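Local coordinates for kinesin-like protein (Caenorhabditis elegans, PDB 5X3E) that probably moves along microtubules by hydrolysing ATP, as a kinesin-6 motor crystallised here in the nucleotide-free state, at residues A[396-399]-A[404-407]; A[34-39]-A[372-377]; A[360-365]-A[386-391]; A[246-249]-A[253-256]. One frame throughout, in Å; residues are numbered along the deposited sequence.

Overall arrangement
All four contacts belong to the kinesin motor domain, which has the P-loop NTPase fold. Contacts 1 and 2 meet through adjacent parallel strands of the central sheet: their centres are about 10 Å apart, and Arg406 NE forms a salt bridge with Glu37 OE2 at 2.7 Å. Helix 350-375 serves both contact 2 and contact 3, although their centres lie about 17 Å apart. Contact 4, a hairpin, touches contact 1 where Asn397 OD1 probably accepts a hydrogen bond from Met254 N at 3.0 Å. One sulfate, probably from the crystallisation liquor, touches contacts 1, 3 and 4. Strand 404-411 pairs with strand 114-119, which leads into the probable P-loop; contacts 2 and 4 are farthest apart, about 24 Å between centres.

Contact 1 (A[396-399]-A[404-407]); sequences KNYL and KIRM. With SO4 (sulfate ion), chain M.
Ile405 pushes the end of its side chain against the backbone and CB of Tyr398, where the short helix 396-399 packs on the first residues of strand 404-411, in the central sheet of the P-loop NTPase fold. Its CG1 is anti to the carbonyl carbon (chi1 -55°), and the extended second torsion (180°) carries CD1 straight out to the helix. There CD1 lies 3.5 Å from Tyr398 CB and 3.4 Å from Tyr398 O, while CG1 approaches the same CB at 3.7 Å. The tyrosine therefore meets the isoleucine mainly through its base, and Ile405 CG1 comes to the ring obliquely. CD2 of that ring lies 4.2 Å from Lys404 O, and its hydroxyl makes a weak hydrogen bond with Gln328 OE1, so a tyrosine suits a place that is apolar at the root and polar at the end. Leu399 starts away from the strand, but its CD2 returns to within 4.2 Å of Ile405 CD1, so the methyl is shared by two helix residues. No hydrogen bond joins the segments. Lys404 points away and gives its ammonium to Ser35 O; Lys396 makes a weak bond to a sulfate. Around this buried apolar patch, Leu115 and Phe117 of strand 114-119 touch Tyr398 and Ile405 respectively, and helix 350-375 contributes Cys366 against Leu399 and Leu370 against Ile405.

Contact 2 (A[34-39]-A[372-377]); sequences DSIEVV and RNQKSS
Gln374 reaches across to Ser35 and Ile36, and its amide does all the touching; here the lead-in to strand 37-42, the first strand of the central sheet, meets the last part of the long helix 350-375 of the motor domain. Its CG is anti to the carbonyl carbon (chi1 -70°) and the chain beyond is extended, so the flat end group is delivered at full length. The first kind of interaction is van der Waals contact of polar atoms with carbon. Gln374 OE1 lies 3.2 Å from Ser35 CB and NE2 lies 3.3 Å from Ser35 CA. Serine, being small, suits a place where an amide lies alongside the main chain. Ile36 contributes a branch: its CG2 stands 3.9 Å from Gln374 OE1, the two side chains crossing at about a right angle, while the isoleucine also packs on Ile367 and Leu370 of the same helix. The second kind is closeness of polar atoms that do not pair. Gln374 NE2 comes within 3.4 Å of Ile36 N, but both are donors, and OE1 is 3.6 Å from Ser35 OG without a hydrogen bond. A sulfate, probably from the crystallisation liquor, lies about 3 Å from the glutamine side chain at its nearest atoms. A polar amide thus rests against serine and backbone with no bond between the segments, which implies a small, weakly directional contact burying 120 Å².

Contact 3 (A[360-365]-A[386-391]); sequences LMTLRQ and YRQSKL. With SO4 (sulfate ion), chain K; SO4 (sulfate ion), chain M.
Thr362 packs against Gln388 and Ser389, joining helix 350-375, which probably corresponds to the relay (switch II) helix of kinesins, to the turn that leads into helix 390-394. In kinesins this region generally belongs to the microtubule-facing side. The apolar interaction is small: Thr362 CG2 touches Gln388 CB at 3.6 Å. Thr362 OG1 sits beside its own backbone N (chi1 -53°) and bonds to Gln358 O within the helix, a common way for threonine to satisfy its hydroxyl while offering its methyl to a neighbour. Polar proximity without bonding follows toward solvent, where Gln365 OE1 and Gln388 OE1 stand 3.4 Å apart, both acceptors, with amide planes 87° apart. Sulfates, probably from the crystallisation liquor, take hydrogen bonds from Arg387. Its side chain runs extended from CG to NE, turning its guanidinium edge to one sulfate; the bond from NH2 to O3, at 2.8 Å, is weak, and NH1 is modelled so close to the same oxygen that its distance is doubtful. Tyr386 CE1 lies 3.8 Å above one face of that guanidinium, offset from its middle. A second sulfate receives a weak bond from Arg387 N. Capping completes the account: Ser389 is the N-cap of helix 390-394, its side chain also bonded to Thr392 OG1, and its OG lies 3.6 Å from Thr362 CB.

Contact 4 (A[246-249]-A[253-256]); sequences IRHD and QMYV. With SO4 (sulfate ion), chain C; SO4 (sulfate ion), chain M.
Arg247 and Tyr255 form the hydrogen-bonded pair of a beta hairpin, and the tight part of the contact is built round their backbones, the turn, and the buried Tyr255 and Met254. Arg247 N gives a nearly straight bond to Tyr255 O (3.0 Å), and Tyr255 N returns one to Arg247 O at 2.8 Å. Both side chains set CG between their own backbone N and carbonyl carbon (chi1 60° and 74°), which sends them the same way, side by side: Arg247 CG lies 3.7 Å from Tyr255 CE2, with guanidinium and ring planes 19° apart. The aromatic edge also meets His248 O. Nearer the turn Asp249 binds twice: its N reaches Gln253 O at 2.9 Å, and Gln253 N approaches OD1 from above the carboxylate plane (2.8 Å). An aspartate suits this place, since OD2 goes on to Asn168 ND2. Met254 CE folds against His248 CB at 3.4 Å. Looser are the 4.4 Å apolar contact of Ile246 CG1 with Val256 CG2 and, toward solvent, the outer ends of Arg247 and His248, whose ND1 bonds to a sulfate at 2.9 Å. Strand 228-231 borders the hairpin through Cys229, helix 390-394 packs on Ile246 and Met254, and helix 396-399 sets Lys396 beside Met254 and Asn397 beside Gln253.

Contact 1 (A[396-399]-A[404-407])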
loop_
_atom_site.group_PDB
_atom_site.type_symbol
_atom_site.label_atom_id
_atom_site.label_comp_id
_atom_site.label_asym_id
_atom_site.label_seq_id
_atom_site.Cartn_x
_atom_site.Cartn_y
_atom_site.Cartn_z
ATOM N N LYS A 396 7.056 10.316 -3.900
ATOM C CA LYS A 396 7.731 11.046 -4.966
ATOM C C LYS A 396 8.339 10.099 -5.996
ATOM O O LYS A 396 8.183 10.306 -7.205
ATOM C CB LYS A 396 8.798 11.964 -4.365
ATOM C CG LYS A 396 9.858 12.416 -5.351
ATOM C CD LYS A 396 11.010 13.106 -4.643
ATOM C CE LYS A 396 12.348 12.755 -5.275
ATOM N NZ LYS A 396 13.500 13.206 -4.447
ATOM N N ASN A 397 9.033 9.056 -5.536
ATOM C CA ASN A 397 9.706 8.142 -6.454
ATOM C C ASN A 397 8.721 7.516 -7.434
ATOM O O ASN A 397 8.963 7.497 -8.646
ATOM C CB ASN A 397 10.446 7.063 -5.662
ATOM C CG ASN A 397 11.442 7.647 -4.677
ATOM O OD1 ASN A 397 11.358 7.408 -3.473
ATOM N ND2 ASN A 397 12.387 8.425 -5.187
ATOM N N TYR A 398 7.601 6.997 -6.921
ATOM C CA TYR A 398 6.583 6.404 -7.783
ATOM C C TYR A 398 6.012 7.431 -8.758
ATOM O O TYR A 398 5.870 7.159 -9.956
ATOM C CB TYR A 398 5.464 5.800 -6.930
ATOM C CG TYR A 398 5.876 4.643 -6.048
ATOM C CD1 TYR A 398 6.165 4.841 -4.704
ATOM C CD2 TYR A 398 5.972 3.351 -6.555
ATOM C CE1 TYR A 398 6.540 3.786 -3.887
ATOM C CE2 TYR A 398 6.343 2.286 -5.744
ATOM C CZ TYR A 398 6.624 2.509 -4.412
ATOM O OH TYR A 398 6.993 1.459 -3.603
ATOM N N LEU A 399 5.660 8.615 -8.259
ATOM C CA LEU A 399 5.040 9.625 -9.107
ATOM C C LEU A 399 6.009 10.221 -10.122
ATOM O O LEU A 399 5.560 10.822 -11.105
ATOM C CB LEU A 399 4.440 10.723 -8.240
ATOM C CG LEU A 399 3.289 10.187 -7.397
ATOM C CD1 LEU A 399 3.005 11.094 -6.232
ATOM C CD2 LEU A 399 2.060 10.044 -8.271
ATOM N N LYS A 404 5.832 0.637 -10.017
ATOM C CA LYS A 404 4.516 0.406 -10.599
ATOM C C LYS A 404 3.428 0.937 -9.678
ATOM O O LYS A 404 3.428 0.637 -8.479
ATOM C CB LYS A 404 4.303 -1.089 -10.868
ATOM C CG LYS A 404 2.904 -1.460 -11.309
ATOM C CD LYS A 404 2.627 -1.059 -12.746
ATOM C CE LYS A 404 1.280 -1.606 -13.199
ATOM N NZ LYS A 404 1.016 -1.370 -14.643
ATOM N N ILE A 405 2.514 1.732 -10.229
ATOM C CA ILE A 405 1.410 2.318 -9.475
ATOM C C ILE A 405 0.105 1.755 -10.017
ATOM O O ILE A 405 -0.131 1.776 -11.232
ATOM C CB ILE A 405 1.402 3.856 -9.558
ATOM C CG1 ILE A 405 2.739 4.443 -9.119
ATOM C CG2 ILE A 405 0.274 4.433 -8.710
ATOM C CD1 ILE A 405 2.758 5.957 -9.194
ATOM N N ARG A 406 -0.741 1.246 -9.126
ATOM C CA ARG A 406 -2.107 0.882 -9.487
ATOM C C ARG A 406 -3.065 1.538 -8.505
ATOM O O ARG A 406 -2.903 1.403 -7.287
ATOM C CB ARG A 406 -2.317 -0.642 -9.496
ATOM C CG ARG A 406 -3.772 -1.045 -9.729
ATOM C CD ARG A 406 -3.946 -2.516 -10.128
ATOM N NE ARG A 406 -3.272 -2.853 -11.380
ATOM C CZ ARG A 406 -2.223 -3.665 -11.473
ATOM N NH1 ARG A 406 -1.728 -4.242 -10.385
ATOM N NH2 ARG A 406 -1.672 -3.912 -12.653
ATOM N N MET A 407 -4.075 2.218 -9.034
ATOM C CA MET A 407 -5.094 2.856 -8.216
ATOM C C MET A 407 -6.418 2.125 -8.391
ATOM O O MET A 407 -6.839 1.838 -9.519
ATOM C CB MET A 407 -5.248 4.335 -8.580
ATOM C CG MET A 407 -6.326 5.046 -7.776
ATOM S SD MET A 407 -5.910 6.762 -7.412
ATOM C CE MET A 407 -4.978 7.182 -8.880
HETATM S S SO4 M . 13.150 15.958 -0.578
HETATM O O1 SO4 M . 13.213 15.157 0.643
HETATM O O2 SO4 M . 12.631 15.162 -1.689
HETATM O O3 SO4 M . 12.289 17.113 -0.340
HETATM O O4 SO4 M . 14.486 16.429 -0.928
#

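Contact 2 (A[34-39]-A[372-377])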
loop_
_atom_site.group_PDB
_atom_site.type_symbol
_atom_site.label_atom_id
_atom_site.label_comp_id
_atom_site.label_asym_id
_atom_site.label_seq_id
_atom_site.Cartn_x
_atom_site.Cartn_y
_atom_site.Cartn_z
ATOM N N ASP A 34 5.167 -0.756 -17.793
ATOM C CA ASP A 34 4.300 -0.792 -16.617
ATOM C C ASP A 34 4.001 0.642 -16.181
ATOM O O ASP A 34 4.560 1.170 -15.218
ATOM C CB ASP A 34 4.939 -1.621 -15.499
ATOM C CG ASP A 34 6.308 -1.105 -15.092
ATOM O OD1 ASP A 34 6.776 -1.464 -13.991
ATOM O OD2 ASP A 34 6.906 -0.327 -15.867
ATOM N N SER A 35 3.081 1.270 -16.905
ATOM C CA SER A 35 2.616 2.600 -16.560
ATOM C C SER A 35 1.617 2.508 -15.410
ATOM O O SER A 35 1.292 1.421 -14.920
ATOM C CB SER A 35 1.992 3.272 -17.782
ATOM O OG SER A 35 2.908 3.286 -18.864
ATOM N N ILE A 36 1.120 3.659 -14.958
ATOM C CA ILE A 36 0.100 3.637 -13.921
ATOM C C ILE A 36 -1.195 3.097 -14.514
ATOM O O ILE A 36 -1.570 3.424 -15.649
ATOM C CB ILE A 36 -0.104 5.033 -13.307
ATOM C CG1 ILE A 36 -1.240 4.990 -12.278
ATOM C CG2 ILE A 36 -0.389 6.069 -14.382
ATOM C CD1 ILE A 36 -1.490 6.301 -11.580
ATOM N N GLU A 37 -1.869 2.234 -13.760
ATOM C CA GLU A 37 -3.180 1.735 -14.137
ATOM C C GLU A 37 -4.189 2.147 -13.077
ATOM O O GLU A 37 -3.886 2.135 -11.880
ATOM C CB GLU A 37 -3.182 0.211 -14.301
ATOM C CG GLU A 37 -4.458 -0.327 -14.932
ATOM C CD GLU A 37 -4.572 -1.841 -14.869
ATOM O OE1 GLU A 37 -5.208 -2.417 -15.776
ATOM O OE2 GLU A 37 -4.014 -2.457 -13.935
ATOM N N VAL A 38 -5.381 2.524 -13.524
ATOM C CA VAL A 38 -6.485 2.860 -12.636
ATOM C C VAL A 38 -7.622 1.894 -12.925
ATOM O O VAL A 38 -8.064 1.773 -14.075
ATOM C CB VAL A 38 -6.946 4.315 -12.814
ATOM C CG1 VAL A 38 -8.086 4.620 -11.864
ATOM C CG2 VAL A 38 -5.788 5.262 -12.573
ATOM N N VAL A 39 -8.091 1.205 -11.886
ATOM C CA VAL A 39 -9.220 0.294 -12.007
ATOM C C VAL A 39 -10.303 0.764 -11.047
ATOM O O VAL A 39 -10.057 1.535 -10.114
ATOM C CB VAL A 39 -8.845 -1.175 -11.728
ATOM C CG1 VAL A 39 -7.648 -1.594 -12.570
ATOM C CG2 VAL A 39 -8.586 -1.394 -10.243
ATOM N N ARG A 372 1.382 12.128 -18.543
ATOM C CA ARG A 372 1.945 12.875 -19.663
ATOM C C ARG A 372 3.430 12.583 -19.817
ATOM O O ARG A 372 3.937 12.474 -20.940
ATOM C CB ARG A 372 1.721 14.373 -19.466
ATOM C CG ARG A 372 0.275 14.769 -19.233
ATOM C CD ARG A 372 0.119 16.281 -19.207
ATOM N NE ARG A 372 -1.196 16.687 -18.724
ATOM C CZ ARG A 372 -1.412 17.201 -17.516
ATOM N NH1 ARG A 372 -0.396 17.380 -16.682
ATOM N NH2 ARG A 372 -2.640 17.542 -17.146
ATOM N N ASN A 373 4.146 12.450 -18.697
ATOM C CA ASN A 373 5.568 12.139 -18.773
ATOM C C ASN A 373 5.812 10.763 -19.379
ATOM O O ASN A 373 6.812 10.561 -20.075
ATOM C CB ASN A 373 6.211 12.222 -17.388
ATOM C CG ASN A 373 6.378 13.652 -16.895
ATOM O OD1 ASN A 373 6.517 14.587 -17.685
ATOM N ND2 ASN A 373 6.374 13.825 -15.580
ATOM N N GLN A 374 4.909 9.809 -19.145
ATOM C CA GLN A 374 5.118 8.470 -19.685
ATOM C C GLN A 374 4.977 8.424 -21.202
ATOM O O GLN A 374 5.418 7.451 -21.821
ATOM C CB GLN A 374 4.150 7.482 -19.033
ATOM C CG GLN A 374 4.458 7.190 -17.567
ATOM C CD GLN A 374 3.359 6.408 -16.869
ATOM O OE1 GLN A 374 2.195 6.455 -17.267
ATOM N NE2 GLN A 374 3.731 5.672 -15.825
ATOM N N LYS A 375 4.382 9.447 -21.810
ATOM C CA LYS A 375 4.262 9.522 -23.259
ATOM C C LYS A 375 5.293 10.450 -23.885
ATOM O O LYS A 375 5.443 10.450 -25.109
ATOM C CB LYS A 375 2.855 9.989 -23.654
ATOM C CG LYS A 375 1.724 9.213 -23.002
ATOM C CD LYS A 375 0.391 9.912 -23.219
ATOM C CE LYS A 375 -0.731 9.216 -22.466
ATOM N NZ LYS A 375 -2.023 9.950 -22.585
ATOM N N SER A 376 6.004 11.231 -23.073
ATOM C CA SER A 376 6.904 12.264 -23.554
ATOM C C SER A 376 8.319 11.716 -23.728
ATOM O O SER A 376 8.603 10.547 -23.451
ATOM C CB SER A 376 6.894 13.456 -22.596
ATOM O OG SER A 376 7.783 14.468 -23.033
ATOM N N SER A 377 9.224 12.580 -24.185
ATOM C CA SER A 377 10.603 12.203 -24.445
ATOM C C SER A 377 11.416 12.213 -23.150
ATOM O O SER A 377 10.900 12.464 -22.057
ATOM C CB SER A 377 11.218 13.143 -25.480
ATOM O OG SER A 377 11.239 14.479 -25.006
#

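Contact 3 (A[360-365]-A[386-391])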
loop_
_atom_site.group_PDB
_atom_site.type_symbol
_atom_site.label_atom_id
_atom_site.label_comp_id
_atom_site.label_asym_id
_atom_site.label_seq_id
_atom_site.Cartn_x
_atom_site.Cartn_y
_atom_site.Cartn_z
ATOM N N LEU A 360 -5.660 14.884 -1.744
ATOM C CA LEU A 360 -6.245 14.125 -2.849
ATOM C C LEU A 360 -6.217 14.912 -4.153
ATOM O O LEU A 360 -6.061 14.322 -5.229
ATOM C CB LEU A 360 -7.676 13.711 -2.516
ATOM C CG LEU A 360 -7.849 12.812 -1.294
ATOM C CD1 LEU A 360 -9.316 12.521 -1.050
ATOM C CD2 LEU A 360 -7.066 11.520 -1.466
ATOM N N MET A 361 -6.366 16.236 -4.082
ATOM C CA MET A 361 -6.263 17.057 -5.284
ATOM C C MET A 361 -4.836 17.057 -5.824
ATOM O O MET A 361 -4.628 17.004 -7.043
ATOM C CB MET A 361 -6.725 18.480 -4.972
ATOM C CG MET A 361 -7.148 19.301 -6.175
ATOM S SD MET A 361 -7.861 20.884 -5.674
ATOM C CE MET A 361 -9.295 20.347 -4.737
ATOM N N THR A 362 -3.842 17.115 -4.929
ATOM C CA THR A 362 -2.447 17.024 -5.350
ATOM C C THR A 362 -2.144 15.668 -5.974
ATOM O O THR A 362 -1.369 15.575 -6.935
ATOM C CB THR A 362 -1.521 17.275 -4.159
ATOM O OG1 THR A 362 -1.879 18.505 -3.520
ATOM C CG2 THR A 362 -0.077 17.337 -4.613
ATOM N N LEU A 363 -2.726 14.602 -5.421
ATOM C CA LEU A 363 -2.546 13.271 -5.989
ATOM C C LEU A 363 -3.080 13.203 -7.413
ATOM O O LEU A 363 -2.420 12.665 -8.310
ATOM C CB LEU A 363 -3.237 12.229 -5.111
ATOM C CG LEU A 363 -3.104 10.771 -5.555
ATOM C CD1 LEU A 363 -1.643 10.376 -5.658
ATOM C CD2 LEU A 363 -3.856 9.859 -4.601
ATOM N N ARG A 364 -4.282 13.747 -7.635
ATOM C CA ARG A 364 -4.853 13.791 -8.977
ATOM C C ARG A 364 -3.914 14.494 -9.948
ATOM O O ARG A 364 -3.568 13.946 -11.002
ATOM C CB ARG A 364 -6.218 14.486 -8.945
ATOM C CG ARG A 364 -7.275 13.879 -9.873
ATOM C CD ARG A 364 -8.406 14.864 -10.169
ATOM N NE ARG A 364 -8.771 15.659 -8.997
ATOM C CZ ARG A 364 -9.727 15.338 -8.130
ATOM N NH1 ARG A 364 -10.432 14.226 -8.294
ATOM N NH2 ARG A 364 -9.976 16.130 -7.093
ATOM N N GLN A 365 -3.491 15.715 -9.602
ATOM C CA GLN A 365 -2.580 16.467 -10.458
ATOM C C GLN A 365 -1.302 15.684 -10.730
ATOM O O GLN A 365 -0.773 15.712 -11.848
ATOM C CB GLN A 365 -2.254 17.818 -9.813
ATOM C CG GLN A 365 -3.471 18.675 -9.508
ATOM C CD GLN A 365 -3.132 19.893 -8.668
ATOM O OE1 GLN A 365 -1.962 20.237 -8.496
ATOM N NE2 GLN A 365 -4.158 20.551 -8.138
ATOM N N TYR A 386 4.889 17.182 -6.366
ATOM C CA TYR A 386 4.737 16.265 -5.244
ATOM C C TYR A 386 4.912 16.933 -3.887
ATOM O O TYR A 386 4.518 16.340 -2.877
ATOM C CB TYR A 386 5.708 15.083 -5.367
ATOM C CG TYR A 386 7.171 15.453 -5.469
ATOM C CD1 TYR A 386 7.917 15.763 -4.337
ATOM C CD2 TYR A 386 7.812 15.468 -6.698
ATOM C CE1 TYR A 386 9.256 16.098 -4.431
ATOM C CE2 TYR A 386 9.147 15.798 -6.801
ATOM C CZ TYR A 386 9.863 16.112 -5.666
ATOM O OH TYR A 386 11.193 16.437 -5.770
ATOM N N ARG A 387 5.473 18.141 -3.829
ATOM C CA ARG A 387 5.683 18.780 -2.533
ATOM C C ARG A 387 4.435 19.457 -1.986
ATOM O O ARG A 387 4.446 19.891 -0.832
ATOM C CB ARG A 387 6.815 19.803 -2.625
ATOM C CG ARG A 387 8.156 19.181 -2.933
ATOM C CD ARG A 387 9.271 20.205 -2.986
ATOM N NE ARG A 387 10.531 19.565 -3.341
ATOM C CZ ARG A 387 11.318 18.940 -2.468
ATOM N NH1 ARG A 387 10.971 18.876 -1.188
ATOM N NH2 ARG A 387 12.447 18.374 -2.875
ATOM N N GLN A 388 3.362 19.538 -2.772
ATOM C CA GLN A 388 2.164 20.254 -2.349
ATOM C C GLN A 388 1.389 19.529 -1.251
ATOM O O GLN A 388 0.414 20.091 -0.740
ATOM C CB GLN A 388 1.260 20.519 -3.554
ATOM C CG GLN A 388 1.958 21.245 -4.696
ATOM C CD GLN A 388 0.991 21.740 -5.755
ATOM O OE1 GLN A 388 -0.171 21.326 -5.795
ATOM N NE2 GLN A 388 1.462 22.638 -6.615
ATOM N N SER A 389 1.765 18.299 -0.903
ATOM C CA SER A 389 1.144 17.621 0.228
ATOM C C SER A 389 2.091 16.562 0.780
ATOM O O SER A 389 2.930 16.021 0.053
ATOM C CB SER A 389 -0.188 16.978 -0.172
ATOM O OG SER A 389 0.019 15.988 -1.161
ATOM N N LYS A 390 1.932 16.265 2.075
ATOM C CA LYS A 390 2.778 15.262 2.716
ATOM C C LYS A 390 2.614 13.901 2.052
ATOM O O LYS A 390 3.600 13.194 1.816
ATOM C CB LYS A 390 2.453 15.163 4.209
ATOM C CG LYS A 390 3.524 15.724 5.143
ATOM C CD LYS A 390 3.535 17.246 5.138
ATOM C CE LYS A 390 4.371 17.799 6.285
ATOM N NZ LYS A 390 4.228 19.276 6.419
ATOM N N LEU A 391 1.372 13.529 1.736
ATOM C CA LEU A 391 1.095 12.216 1.167
ATOM C C LEU A 391 1.804 12.045 -0.167
ATOM O O LEU A 391 2.459 11.027 -0.418
ATOM C CB LEU A 391 -0.413 12.029 1.004
ATOM C CG LEU A 391 -0.884 10.740 0.321
ATOM C CD1 LEU A 391 -0.540 9.500 1.140
ATOM C CD2 LEU A 391 -2.373 10.799 0.034
HETATM S S SO4 K . 6.429 21.728 -6.228
HETATM O O1 SO4 K . 6.563 20.273 -6.177
HETATM O O2 SO4 K . 5.066 22.090 -6.606
HETATM O O3 SO4 K . 6.720 22.285 -4.909
HETATM O O4 SO4 K . 7.363 22.274 -7.209
HETATM S S SO4 M . 13.150 15.958 -0.578
HETATM O O1 SO4 M . 13.213 15.157 0.643
HETATM O O2 SO4 M . 12.631 15.162 -1.689
HETATM O O3 SO4 M . 12.289 17.113 -0.340
HETATM O O4 SO4 M . 14.486 16.429 -0.928
#

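Contact 4 (A[246-249]-A[253-256])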
loop_
_atom_site.group_PDB
_atom_site.type_symbol
_atom_site.label_atom_id
_atom_site.label_comp_id
_atom_site.label_asym_id
_atom_site.label_seq_id
_atom_site.Cartn_x
_atom_site.Cartn_y
_atom_site.Cartn_z
ATOM N N ILE A 246 8.928 13.200 6.777
ATOM C CA ILE A 246 9.065 12.498 5.507
ATOM C C ILE A 246 10.282 13.066 4.784
ATOM O O ILE A 246 10.322 14.261 4.469
ATOM C CB ILE A 246 7.789 12.644 4.663
ATOM C CG1 ILE A 246 6.665 11.807 5.282
ATOM C CG2 ILE A 246 8.041 12.238 3.220
ATOM C CD1 ILE A 246 5.279 12.142 4.776
ATOM N N ARG A 247 11.276 12.214 4.527
ATOM C CA ARG A 247 12.543 12.653 3.956
ATOM C C ARG A 247 13.103 11.560 3.054
ATOM O O ARG A 247 12.567 10.450 2.986
ATOM C CB ARG A 247 13.537 13.012 5.058
ATOM C CG ARG A 247 13.867 11.863 5.991
ATOM C CD ARG A 247 14.681 12.362 7.168
ATOM N NE ARG A 247 15.889 13.071 6.755
ATOM C CZ ARG A 247 16.668 13.745 7.593
ATOM N NH1 ARG A 247 16.355 13.797 8.878
ATOM N NH2 ARG A 247 17.753 14.367 7.155
ATOM N N HIS A 248 14.187 11.882 2.348
ATOM C CA HIS A 248 14.850 10.923 1.472
ATOM C C HIS A 248 16.145 10.417 2.091
ATOM O O HIS A 248 16.694 11.025 3.013
ATOM C CB HIS A 248 15.161 11.524 0.097
ATOM C CG HIS A 248 16.165 12.632 0.132
ATOM N ND1 HIS A 248 15.813 13.946 0.341
ATOM C CD2 HIS A 248 17.510 12.624 -0.032
ATOM C CE1 HIS A 248 16.897 14.700 0.314
ATOM N NE2 HIS A 248 17.940 13.923 0.090
ATOM N N ASP A 249 16.633 9.289 1.561
ATOM C CA ASP A 249 17.920 8.728 1.943
ATOM C C ASP A 249 18.957 9.031 0.862
ATOM O O ASP A 249 18.704 9.788 -0.080
ATOM C CB ASP A 249 17.805 7.222 2.220
ATOM C CG ASP A 249 17.282 6.420 1.027
ATOM O OD1 ASP A 249 17.423 6.862 -0.136
ATOM O OD2 ASP A 249 16.738 5.317 1.262
ATOM N N GLN A 253 15.577 7.802 -2.062
ATOM C CA GLN A 253 14.318 7.120 -1.787
ATOM C C GLN A 253 13.611 7.736 -0.587
ATOM O O GLN A 253 14.239 8.030 0.434
ATOM C CB GLN A 253 14.559 5.633 -1.529
ATOM C CG GLN A 253 15.065 4.867 -2.732
ATOM C CD GLN A 253 13.990 4.690 -3.789
ATOM O OE1 GLN A 253 12.868 4.272 -3.486
ATOM N NE2 GLN A 253 14.326 4.997 -5.037
ATOM N N MET A 254 12.299 7.918 -0.710
ATOM C CA MET A 254 11.522 8.498 0.375
ATOM C C MET A 254 11.350 7.493 1.513
ATOM O O MET A 254 11.283 6.282 1.298
ATOM C CB MET A 254 10.155 8.942 -0.137
ATOM C CG MET A 254 10.226 10.066 -1.155
ATOM S SD MET A 254 11.051 11.525 -0.502
ATOM C CE MET A 254 12.292 11.736 -1.763
ATOM N N TYR A 255 11.301 8.011 2.738
ATOM C CA TYR A 255 11.015 7.183 3.903
ATOM C C TYR A 255 10.564 8.078 5.052
ATOM O O TYR A 255 10.673 9.305 4.998
ATOM C CB TYR A 255 12.228 6.332 4.317
ATOM C CG TYR A 255 13.360 7.082 5.000
ATOM C CD1 TYR A 255 13.563 6.971 6.374
ATOM C CD2 TYR A 255 14.227 7.894 4.274
ATOM C CE1 TYR A 255 14.601 7.653 7.009
ATOM C CE2 TYR A 255 15.271 8.581 4.898
ATOM C CZ TYR A 255 15.451 8.455 6.265
ATOM O OH TYR A 255 16.479 9.125 6.888
ATOM N N VAL A 256 10.060 7.439 6.100
ATOM C CA VAL A 256 9.622 8.118 7.312
ATOM C C VAL A 256 10.745 7.975 8.335
ATOM O O VAL A 256 11.086 6.857 8.736
ATOM C CB VAL A 256 8.291 7.544 7.830
ATOM C CG1 VAL A 256 7.878 8.226 9.114
ATOM C CG2 VAL A 256 7.186 7.684 6.777
HETATM S S SO4 C . 9.196 3.874 5.849
HETATM O O1 SO4 C . 10.357 3.299 5.169
HETATM O O2 SO4 C . 7.967 3.374 5.240
HETATM O O3 SO4 C . 9.225 5.324 5.721
HETATM O O4 SO4 C . 9.225 3.524 7.262
HETATM S S SO4 M . 13.150 15.958 -0.578
HETATM O O1 SO4 M . 13.213 15.157 0.643
HETATM O O2 SO4 M . 12.631 15.162 -1.689
HETATM O O3 SO4 M . 12.289 17.113 -0.340
HETATM O O4 SO4 M . 14.486 16.429 -0.928
#